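Side-chain contacts in enoyl-CoA hydratase (Mycobacterium thermoresistibile, PDB 3T3W), which probably catalyses the reversible hydration of enoyl-CoA thioesters in lipid metabolism, as a member of the crotonase-like family: residues H256-A259 / M260-G264; P173-A176 / K177-F181; V201-D204 / R205-A208; E189-Q193 / T194-N198. All coordinates share one frame; numbering follows the deposited sequence. Where two conformers were deposited one is given.

In the fold
Along the chain the order is interaction 2, 4, 3 and then 1. Interaction 2 lies on helix 173-182 and interaction 4 at the end of helix 188-194; their centres are about 15 Å apart, and a salt bridge between Lys-175 and Glu-190 joins them. Interaction 3 follows almost at once, two residues on, across strand 199-201 at one border of the six-stranded sheet, with centres about 16 Å apart. Interaction 1, at the end of helix 241-263, stands apart, about 43 Å between centres from interaction 3 and on the opposite side of the chain's centre. Interactions 1, 2 and 4 lie at subunit interfaces of the six-chain assembly, whereas interaction 3 touches no other chain of it.

Interaction 1 (H256-A259 / M260-G264); sequences HGNA and MSVSG. With ZN (zinc ion), chain T.
Met-260 starts the last turn of helix 241-263, its N bonded to His-256 O at 3.0 Å. With CG anti to its carbonyl carbon (chi1 -63°), the side chain runs back past that same carbonyl, CG lying 3.2 Å from His-256 O, and the thioether continues toward Ile-98 and Leu-93. Ser-261 folds its hydroxyl onto the helix: OG donates to Asn-258 O at 2.8 Å, reaching it from the flank while Val-262 N approaches more end-on, so two donors grip one carbonyl. Ser-261 OG also meets Leu-95 N of a second subunit, and Asn-258 OD1 takes Glu-96 N of that subunit. Val-262 lays CG2 against Asn-258 O at 3.4 Å. Ser-263 repeats the double grip one residue on: its N and its OG, each 2.9 Å away, both donate to Ala-259 O, the hydroxyl from above the carbonyl plane. Gly-264 leaves the helix with positive phi. At the other end, His-256 NE2 binds zinc at 2.1 Å, beside a water, His-252, Glu-102 and Glu-163, while Pro-266 O fixes the ring through ND1. This is a helix C-terminus with serine hydroxyls bonded back to carbonyls, up to two turns beyond a histidine-glutamate zinc site.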
loop_
_atom_site.group_PDB
_atom_site.type_symbol
_atom_site.label_atom_id
_atom_site.label_comp_id
_atom_site.label_asym_id
_atom_site.label_seq_id
_atom_site.Cartn_x
_atom_site.Cartn_y
_atom_site.Cartn_z
ATOM N N HIS F 256 9.387 24.754 -6.218
ATOM C CA HIS F 256 10.339 25.746 -5.743
ATOM C C HIS F 256 11.630 25.682 -6.509
ATOM O O HIS F 256 12.197 26.731 -6.853
ATOM C CB HIS F 256 10.664 25.597 -4.264
ATOM C CG HIS F 256 9.549 26.003 -3.353
ATOM N ND1 HIS F 256 9.007 27.260 -3.388
ATOM C CD2 HIS F 256 8.854 25.308 -2.386
ATOM C CE1 HIS F 256 8.046 27.345 -2.458
ATOM N NE2 HIS F 256 7.951 26.169 -1.833
ATOM N N GLY F 257 12.125 24.466 -6.752
ATOM C CA GLY F 257 13.342 24.275 -7.514
ATOM C C GLY F 257 13.239 24.874 -8.899
ATOM O O GLY F 257 14.149 25.576 -9.392
ATOM N N ASN F 258 12.109 24.658 -9.539
ATOM C CA ASN F 258 11.951 25.237 -10.857
ATOM C C ASN F 258 11.829 26.761 -10.846
ATOM O O ASN F 258 12.437 27.462 -11.690
ATOM C CB ASN F 258 10.753 24.654 -11.572
ATOM C CG ASN F 258 10.689 25.073 -13.022
ATOM O OD1 ASN F 258 11.614 24.825 -13.765
ATOM N ND2 ASN F 258 9.583 25.706 -13.426
ATOM N N ALA F 259 11.064 27.294 -9.912
ATOM C CA ALA F 259 10.859 28.761 -9.804
ATOM C C ALA F 259 12.191 29.456 -9.581
ATOM O O ALA F 259 12.482 30.502 -10.198
ATOM C CB ALA F 259 9.903 29.077 -8.665
ATOM N N MET F 260 13.047 28.842 -8.757
ATOM C CA MET F 260 14.401 29.400 -8.518
ATOM C C MET F 260 15.272 29.340 -9.770
ATOM O O MET F 260 16.027 30.300 -10.061
ATOM C CB MET F 260 15.108 28.700 -7.371
ATOM C CG MET F 260 14.402 28.867 -6.052
ATOM S SD MET F 260 15.219 27.870 -4.790
ATOM C CE MET F 260 16.299 29.189 -4.284
ATOM N N SER F 261 15.164 28.254 -10.540
ATOM C CA SER F 261 15.949 28.118 -11.770
ATOM C C SER F 261 15.513 29.131 -12.814
ATOM O O SER F 261 16.338 29.520 -13.653
ATOM C CB SER F 261 15.894 26.691 -12.355
ATOM O OG SER F 261 14.654 26.392 -12.979
ATOM N N VAL F 262 14.254 29.572 -12.754
ATOM C CA VAL F 262 13.700 30.529 -13.725
ATOM C C VAL F 262 14.041 31.976 -13.331
ATOM O O VAL F 262 14.466 32.750 -14.191
ATOM C CB VAL F 262 12.162 30.403 -13.878
ATOM C CG1 VAL F 262 11.591 31.590 -14.657
ATOM C CG2 VAL F 262 11.754 29.080 -14.555
ATOM N N SER F 263 13.894 32.308 -12.039
ATOM C CA SER F 263 13.967 33.706 -11.523
ATOM C C SER F 263 14.914 33.965 -10.351
ATOM O O SER F 263 15.129 35.129 -9.992
ATOM C CB SER F 263 12.583 34.125 -11.013
ATOM O OG SER F 263 12.237 33.355 -9.856
ATOM N N GLY F 264 15.415 32.912 -9.704
ATOM C CA GLY F 264 16.196 33.044 -8.450
ATOM C C GLY F 264 15.410 33.123 -7.132
ATOM O O GLY F 264 16.014 33.016 -6.060
HETATM ZN ZN ZN T . 6.510 25.801 -0.337
HETATM O O HOH W 1 5.221 27.311 -1.059
#

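Interaction 2 (P173-A176 / K177-F181); sequences PRKA and KEILF. With EDO (1,2-ethanediol), chain V.
This is an i to i+4 contact within a single helix, 173-182, whose side chains reach across a subunit interface. Four backbone bonds carry it, from Lys-177 N to Pro-173 O through to Leu-180 N to Ala-176 O. Lys-177 leaves with CG anti to its carbonyl carbon (chi1 -75°), passing Pro-173 O at 3.4 Å, and extends fully to place NZ between both hydroxyls of a 1,2-ethanediol, 2.7 Å from O1 and 2.9 Å from O2. The diol, probably from the crystallisation liquor, covers Arg-174: its C1 sits 3.2 Å above the guanidinium plane, over the centre. Both cations form salt bridges with acids of a third subunit, Lys-177 with Asp-140 and Arg-174 with Glu-170. A water links Lys-175 NZ to Glu-178 OE1, 2.8 Å from each, while Glu-190 takes Lys-175 NZ and Arg-199 of the third subunit holds Glu-178. Lys-177 CB meets a face of the Phe-181 ring, offset toward its rim. Ile-179 CG1 rests on Lys-175 O at 3.4 Å, its side chain turned to Leu-171. This is an interface helix: Pro-173, Lys-177 and Phe-181 pack on the third subunit, Ala-176, Ile-179 and Leu-180 on its own, and ion pairs run to both.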
loop_
_atom_site.group_PDB
_atom_site.type_symbol
_atom_site.label_atom_id
_atom_site.label_comp_id
_atom_site.label_asym_id
_atom_site.label_seq_id
_atom_site.Cartn_x
_atom_site.Cartn_y
_atom_site.Cartn_z
ATOM N N PRO F 173 -10.001 13.187 -6.181
ATOM C CA PRO F 173 -8.977 13.615 -7.142
ATOM C C PRO F 173 -9.479 14.577 -8.211
ATOM O O PRO F 173 -8.740 15.499 -8.598
ATOM C CB PRO F 173 -8.502 12.291 -7.769
ATOM C CG PRO F 173 -9.628 11.307 -7.489
ATOM C CD PRO F 173 -10.142 11.720 -6.160
ATOM N N ARG F 174 -10.704 14.378 -8.695
ATOM C CA ARG F 174 -11.180 15.222 -9.802
ATOM C C ARG F 174 -11.403 16.651 -9.317
ATOM O O ARG F 174 -11.054 17.612 -10.033
ATOM C CB ARG F 174 -12.439 14.627 -10.425
ATOM C CG ARG F 174 -12.111 13.375 -11.246
ATOM C CD ARG F 174 -13.278 12.858 -12.038
ATOM N NE ARG F 174 -12.902 11.600 -12.711
ATOM C CZ ARG F 174 -12.169 11.528 -13.814
ATOM N NH1 ARG F 174 -11.774 12.625 -14.416
ATOM N NH2 ARG F 174 -11.847 10.360 -14.333
ATOM N N LYS F 175 -12.006 16.809 -8.133
ATOM C CA LYS F 175 -12.217 18.176 -7.582
ATOM C C LYS F 175 -10.866 18.815 -7.210
ATOM O O LYS F 175 -10.644 19.994 -7.472
ATOM C CB LYS F 175 -13.174 18.172 -6.394
ATOM C CG LYS F 175 -13.660 19.608 -6.084
ATOM C CD LYS F 175 -14.936 19.714 -5.243
ATOM C CE LYS F 175 -16.162 19.072 -5.828
ATOM N NZ LYS F 175 -17.050 19.926 -6.659
ATOM N N ALA F 176 -9.964 18.006 -6.653
ATOM C CA ALA F 176 -8.636 18.474 -6.312
ATOM C C ALA F 176 -7.925 19.060 -7.531
ATOM O O ALA F 176 -7.347 20.180 -7.459
ATOM C CB ALA F 176 -7.789 17.367 -5.613
ATOM N N LYS F 177 -7.956 18.322 -8.643
ATOM C CA LYS F 177 -7.264 18.760 -9.857
ATOM C C LYS F 177 -7.970 20.008 -10.352
ATOM O O LYS F 177 -7.323 20.944 -10.763
ATOM C CB LYS F 177 -7.256 17.677 -10.930
ATOM C CG LYS F 177 -6.266 16.555 -10.606
ATOM C CD LYS F 177 -6.336 15.489 -11.696
ATOM C CE LYS F 177 -5.742 14.187 -11.349
ATOM N NZ LYS F 177 -5.972 13.144 -12.443
ATOM N N GLU F 178 -9.299 19.992 -10.348
ATOM C CA GLU F 178 -10.045 21.174 -10.889
ATOM C C GLU F 178 -9.620 22.448 -10.165
ATOM O O GLU F 178 -9.334 23.476 -10.813
ATOM C CB GLU F 178 -11.536 20.987 -10.765
ATOM C CG GLU F 178 -12.381 22.131 -11.295
ATOM C CD GLU F 178 -13.872 21.952 -11.050
ATOM O OE1 GLU F 178 -14.321 20.814 -10.741
ATOM O OE2 GLU F 178 -14.603 22.990 -11.146
ATOM N N ILE F 179 -9.641 22.417 -8.841
ATOM C CA ILE F 179 -9.351 23.644 -8.080
ATOM C C ILE F 179 -7.871 24.007 -8.092
ATOM O O ILE F 179 -7.544 25.186 -8.006
ATOM C CB ILE F 179 -9.962 23.684 -6.675
ATOM C CG1 ILE F 179 -9.308 22.670 -5.774
ATOM C CG2 ILE F 179 -11.490 23.444 -6.742
ATOM C CD1 ILE F 179 -8.177 23.167 -4.956
ATOM N N LEU F 180 -6.975 23.025 -8.228
ATOM C CA LEU F 180 -5.548 23.339 -8.385
ATOM C C LEU F 180 -5.254 23.936 -9.798
ATOM O O LEU F 180 -4.507 24.920 -9.933
ATOM C CB LEU F 180 -4.702 22.096 -8.135
ATOM C CG LEU F 180 -4.537 21.687 -6.653
ATOM C CD1 LEU F 180 -3.773 20.345 -6.558
ATOM C CD2 LEU F 180 -3.838 22.792 -5.821
ATOM N N PHE F 181 -5.865 23.347 -10.830
ATOM C CA PHE F 181 -5.618 23.746 -12.199
ATOM C C PHE F 181 -6.178 25.171 -12.461
ATOM O O PHE F 181 -5.619 25.911 -13.280
ATOM C CB PHE F 181 -6.271 22.793 -13.198
ATOM C CG PHE F 181 -5.636 21.415 -13.297
ATOM C CD1 PHE F 181 -4.382 21.125 -12.771
ATOM C CD2 PHE F 181 -6.324 20.406 -13.946
ATOM C CE1 PHE F 181 -3.822 19.856 -12.913
ATOM C CE2 PHE F 181 -5.785 19.124 -14.086
ATOM C CZ PHE F 181 -4.530 18.830 -13.580
HETATM C C1 EDO V . -9.168 11.691 -12.524
HETATM O O1 EDO V . -8.645 12.936 -12.156
HETATM C C2 EDO V . -8.458 10.603 -11.754
HETATM O O2 EDO V . -7.150 10.522 -12.249
HETATM O O HOH W 2 -16.758 20.370 -9.448
#

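Interaction 3 (V201-D204 / R205-A208); sequences VPRD and RLDA
Val-201 and Leu-206 form the tight part of this strand-to-helix turn: CG2 of Val-201 meets CD1 of Leu-206 at 3.8 Å, the two side chains crossing at about a right angle. Both are buried and both rest on Ile-143 of the neighbouring strand 141-145, which ties the start of helix 206-217 to the border of the sheet. Leu-206 holds CG anti to its backbone N (chi1 176°), and chi2 of 60° then turns the CD2 branch toward the Arg-203 guanidinium, 4.3 Å from NH1. Two backbone bonds close the turn, Arg-205 N to Pro-202 O at 3.0 Å and Leu-206 N to Arg-203 O at 3.2 Å; in each the donor stands well above the carbonyl plane. The looser side belongs to Arg-205. Its chain bends at chi2 and chi3 and lays one face of the guanidinium over the Pro-202 ring, with CD 3.5 Å above the plane and toward its rim. Water takes over just inside the helix: one molecule joins Arg-203 O to Asp-207 N, a second joins Asp-204 O to Ala-208 N, and a third bridges Arg-203 NH1 and Asp-207 OD2, 3.0 Å from each. Apolar contact therefore anchors the turn on its sheet side, whereas the N-H groups of Asp-207 and Ala-208 are met by water and the charged ends keep direct salt bridges, Arg-205 with Glu-209 and Asp-207 with Arg-71.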
loop_
_atom_site.group_PDB
_atom_site.type_symbol
_atom_site.label_atom_id
_atom_site.label_comp_id
_atom_site.label_asym_id
_atom_site.label_seq_id
_atom_site.Cartn_x
_atom_site.Cartn_y
_atom_site.Cartn_z
ATOM N N VAL F 201 -22.867 26.364 8.868
ATOM C CA VAL F 201 -23.719 27.076 9.807
ATOM C C VAL F 201 -23.652 28.569 9.473
ATOM O O VAL F 201 -22.737 29.038 8.767
ATOM C CB VAL F 201 -23.256 26.867 11.282
ATOM C CG1 VAL F 201 -23.225 25.365 11.642
ATOM C CG2 VAL F 201 -21.879 27.469 11.518
ATOM N N PRO F 202 -24.645 29.317 9.937
ATOM C CA PRO F 202 -24.592 30.773 9.693
ATOM C C PRO F 202 -23.377 31.405 10.347
ATOM O O PRO F 202 -22.971 30.978 11.413
ATOM C CB PRO F 202 -25.891 31.280 10.350
ATOM C CG PRO F 202 -26.821 30.085 10.242
ATOM C CD PRO F 202 -25.928 28.885 10.516
ATOM N N ARG F 203 -22.813 32.443 9.713
ATOM C CA ARG F 203 -21.616 33.082 10.199
ATOM C C ARG F 203 -21.764 33.541 11.641
ATOM O O ARG F 203 -20.902 33.323 12.479
ATOM C CB ARG F 203 -21.242 34.275 9.293
ATOM C CG ARG F 203 -20.152 35.203 9.802
ATOM C CD ARG F 203 -18.815 34.503 9.915
ATOM N NE ARG F 203 -17.751 35.371 10.502
ATOM C CZ ARG F 203 -17.305 35.264 11.758
ATOM N NH1 ARG F 203 -17.845 34.374 12.604
ATOM N NH2 ARG F 203 -16.320 36.047 12.187
ATOM N N ASP F 204 -22.907 34.134 11.954
ATOM C CA ASP F 204 -23.062 34.668 13.295
ATOM C C ASP F 204 -23.268 33.628 14.407
ATOM O O ASP F 204 -23.294 34.003 15.566
ATOM C CB ASP F 204 -24.140 35.761 13.322
ATOM C CG ASP F 204 -25.530 35.248 13.155
ATOM O OD1 ASP F 204 -25.808 34.025 13.151
ATOM O OD2 ASP F 204 -26.419 36.134 13.042
ATOM N N ARG F 205 -23.419 32.347 14.050
ATOM C CA ARG F 205 -23.518 31.252 15.001
ATOM C C ARG F 205 -22.326 30.323 14.987
ATOM O O ARG F 205 -22.331 29.340 15.724
ATOM C CB ARG F 205 -24.718 30.343 14.694
ATOM C CG ARG F 205 -26.035 30.883 15.048
ATOM C CD ARG F 205 -26.949 29.779 15.560
ATOM N NE ARG F 205 -27.166 28.703 14.592
ATOM C CZ ARG F 205 -28.102 28.717 13.647
ATOM N NH1 ARG F 205 -28.859 29.784 13.428
ATOM N NH2 ARG F 205 -28.262 27.666 12.871
ATOM N N LEU F 206 -21.315 30.614 14.156
ATOM C CA LEU F 206 -20.184 29.690 14.007
ATOM C C LEU F 206 -19.511 29.334 15.351
ATOM O O LEU F 206 -19.293 28.163 15.646
ATOM C CB LEU F 206 -19.184 30.307 13.040
ATOM C CG LEU F 206 -17.907 29.491 12.856
ATOM C CD1 LEU F 206 -18.222 28.091 12.321
ATOM C CD2 LEU F 206 -16.936 30.249 11.934
ATOM N N ASP F 207 -19.171 30.342 16.157
ATOM C CA ASP F 207 -18.536 30.108 17.441
ATOM C C ASP F 207 -19.415 29.301 18.412
ATOM O O ASP F 207 -18.934 28.344 19.040
ATOM C CB ASP F 207 -18.082 31.414 18.098
ATOM C CG ASP F 207 -16.803 31.956 17.502
ATOM O OD1 ASP F 207 -15.955 31.146 17.016
ATOM O OD2 ASP F 207 -16.625 33.207 17.574
ATOM N N ALA F 208 -20.695 29.646 18.492
ATOM C CA ALA F 208 -21.622 28.938 19.405
ATOM C C ALA F 208 -21.812 27.511 18.986
ATOM O O ALA F 208 -21.785 26.624 19.825
ATOM C CB ALA F 208 -23.010 29.648 19.537
HETATM O O HOH W 3 -19.697 33.270 15.414
HETATM O O HOH W 4 -17.693 35.023 15.486
HETATM O O HOH W 5 -21.474 32.327 17.669
#

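Interaction 4 (E189-Q193 / T194-N198); sequences EEVAQ and TGMVN
Helix 188-194 ends where the backbone of Gly-195 turns to positive phi (96°) and the chain folds back until Ala-192 and Val-197 stand 4.4 Å apart at their CA atoms. Gly-195 N bonds to Ala-192 O at 3.1 Å and, weakly, to Val-191 O. That last carbonyl also takes Thr-194 N, from well above its plane, and a weak bond from Met-196 N. Thr-194 OG1 lies 3.0 Å from Val-191 O and close to Glu-170 O. Beneath the turn, Val-191 CG2 presses on Val-197 CG2 at 3.3 Å, tighter than normal van der Waals contact. The two side chains meet at a slant, Val-197 having CG2 anti to its carbonyl carbon, and Phe-150 of strand 149-151 packs on both. A water donates to Ala-192 O and Val-197 O, 2.7 Å from each, joining the helix end to the returning chain, and Ala-192 CA makes a CA-H...O contact with Val-197 O. Glu-190 reaches away to Lys-175 and Arg-184. Positive-phi glycine, bonds back into the last turn and an apolar residue beyond it make this a Schellman motif, leading from the helix into strand 199-201 of the crotonase-like fold.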
loop_
_atom_site.group_PDB
_atom_site.type_symbol
_atom_site.label_atom_id
_atom_site.label_comp_id
_atom_site.label_asym_id
_atom_site.label_seq_id
_atom_site.Cartn_x
_atom_site.Cartn_y
_atom_site.Cartn_z
ATOM N N GLU F 189 -20.741 25.121 1.073
ATOM C CA GLU F 189 -21.700 24.083 0.662
ATOM C C GLU F 189 -21.009 23.096 -0.264
ATOM O O GLU F 189 -21.161 21.881 -0.114
ATOM C CB GLU F 189 -22.951 24.723 0.022
ATOM C CG GLU F 189 -23.886 23.775 -0.706
ATOM C CD GLU F 189 -25.003 24.487 -1.503
ATOM O OE1 GLU F 189 -24.722 25.401 -2.316
ATOM O OE2 GLU F 189 -26.177 24.114 -1.333
ATOM N N GLU F 190 -20.196 23.598 -1.179
ATOM C CA GLU F 190 -19.470 22.707 -2.094
ATOM C C GLU F 190 -18.526 21.759 -1.375
ATOM O O GLU F 190 -18.496 20.564 -1.678
ATOM C CB GLU F 190 -18.735 23.509 -3.197
ATOM C CG GLU F 190 -18.014 22.579 -4.155
ATOM C CD GLU F 190 -17.274 23.295 -5.278
ATOM O OE1 GLU F 190 -17.304 24.542 -5.341
ATOM O OE2 GLU F 190 -16.719 22.569 -6.141
ATOM N N VAL F 191 -17.738 22.257 -0.416
ATOM C CA VAL F 191 -16.829 21.386 0.320
ATOM C C VAL F 191 -17.569 20.504 1.296
ATOM O O VAL F 191 -17.093 19.432 1.592
ATOM C CB VAL F 191 -15.619 22.113 1.006
ATOM C CG1 VAL F 191 -14.812 22.863 -0.085
ATOM C CG2 VAL F 191 -16.062 23.121 2.020
ATOM N N ALA F 192 -18.722 20.923 1.817
ATOM C CA ALA F 192 -19.512 20.011 2.640
ATOM C C ALA F 192 -19.943 18.750 1.815
ATOM O O ALA F 192 -19.997 17.650 2.357
ATOM C CB ALA F 192 -20.760 20.738 3.209
ATOM N N GLN F 193 -20.203 18.924 0.518
ATOM C CA GLN F 193 -20.634 17.810 -0.346
ATOM C C GLN F 193 -19.555 16.734 -0.494
ATOM O O GLN F 193 -19.868 15.550 -0.701
ATOM C CB GLN F 193 -21.030 18.312 -1.732
ATOM C CG GLN F 193 -22.309 19.108 -1.789
ATOM C CD GLN F 193 -22.624 19.612 -3.191
ATOM O OE1 GLN F 193 -21.751 20.140 -3.910
ATOM N NE2 GLN F 193 -23.873 19.470 -3.585
ATOM N N THR F 194 -18.277 17.125 -0.404
ATOM C CA THR F 194 -17.172 16.175 -0.513
ATOM C C THR F 194 -16.850 15.517 0.824
ATOM O O THR F 194 -16.121 14.534 0.860
ATOM C CB THR F 194 -15.860 16.831 -1.039
ATOM O OG1 THR F 194 -15.287 17.672 -0.018
ATOM C CG2 THR F 194 -16.091 17.669 -2.309
ATOM N N GLY F 195 -17.368 16.085 1.906
ATOM C CA GLY F 195 -17.110 15.608 3.255
ATOM C C GLY F 195 -16.000 16.339 3.990
ATOM O O GLY F 195 -15.797 16.105 5.207
ATOM N N MET F 196 -15.304 17.246 3.292
ATOM C CA MET F 196 -14.228 18.004 3.882
ATOM C C MET F 196 -14.737 18.878 5.064
ATOM O O MET F 196 -14.047 19.108 6.033
ATOM C CB MET F 196 -13.577 18.898 2.825
ATOM C CG MET F 196 -12.656 19.925 3.448
ATOM S SD MET F 196 -11.722 20.814 2.212
ATOM C CE MET F 196 -11.468 22.382 3.073
ATOM N N VAL F 197 -15.929 19.421 4.919
ATOM C CA VAL F 197 -16.598 20.180 5.976
ATOM C C VAL F 197 -17.717 19.297 6.559
ATOM O O VAL F 197 -18.548 18.743 5.810
ATOM C CB VAL F 197 -17.102 21.547 5.416
ATOM C CG1 VAL F 197 -18.207 22.140 6.280
ATOM C CG2 VAL F 197 -15.901 22.512 5.247
ATOM N N ASN F 198 -17.759 19.194 7.896
ATOM C CA ASN F 198 -18.766 18.395 8.572
ATOM C C ASN F 198 -20.133 19.082 8.584
ATOM O O ASN F 198 -21.159 18.413 8.521
ATOM C CB ASN F 198 -18.347 18.133 10.026
ATOM C CG ASN F 198 -17.165 17.164 10.135
ATOM O OD1 ASN F 198 -16.029 17.568 9.973
ATOM N ND2 ASN F 198 -17.450 15.883 10.449
HETATM O O HOH W 6 -20.738 17.458 4.927
#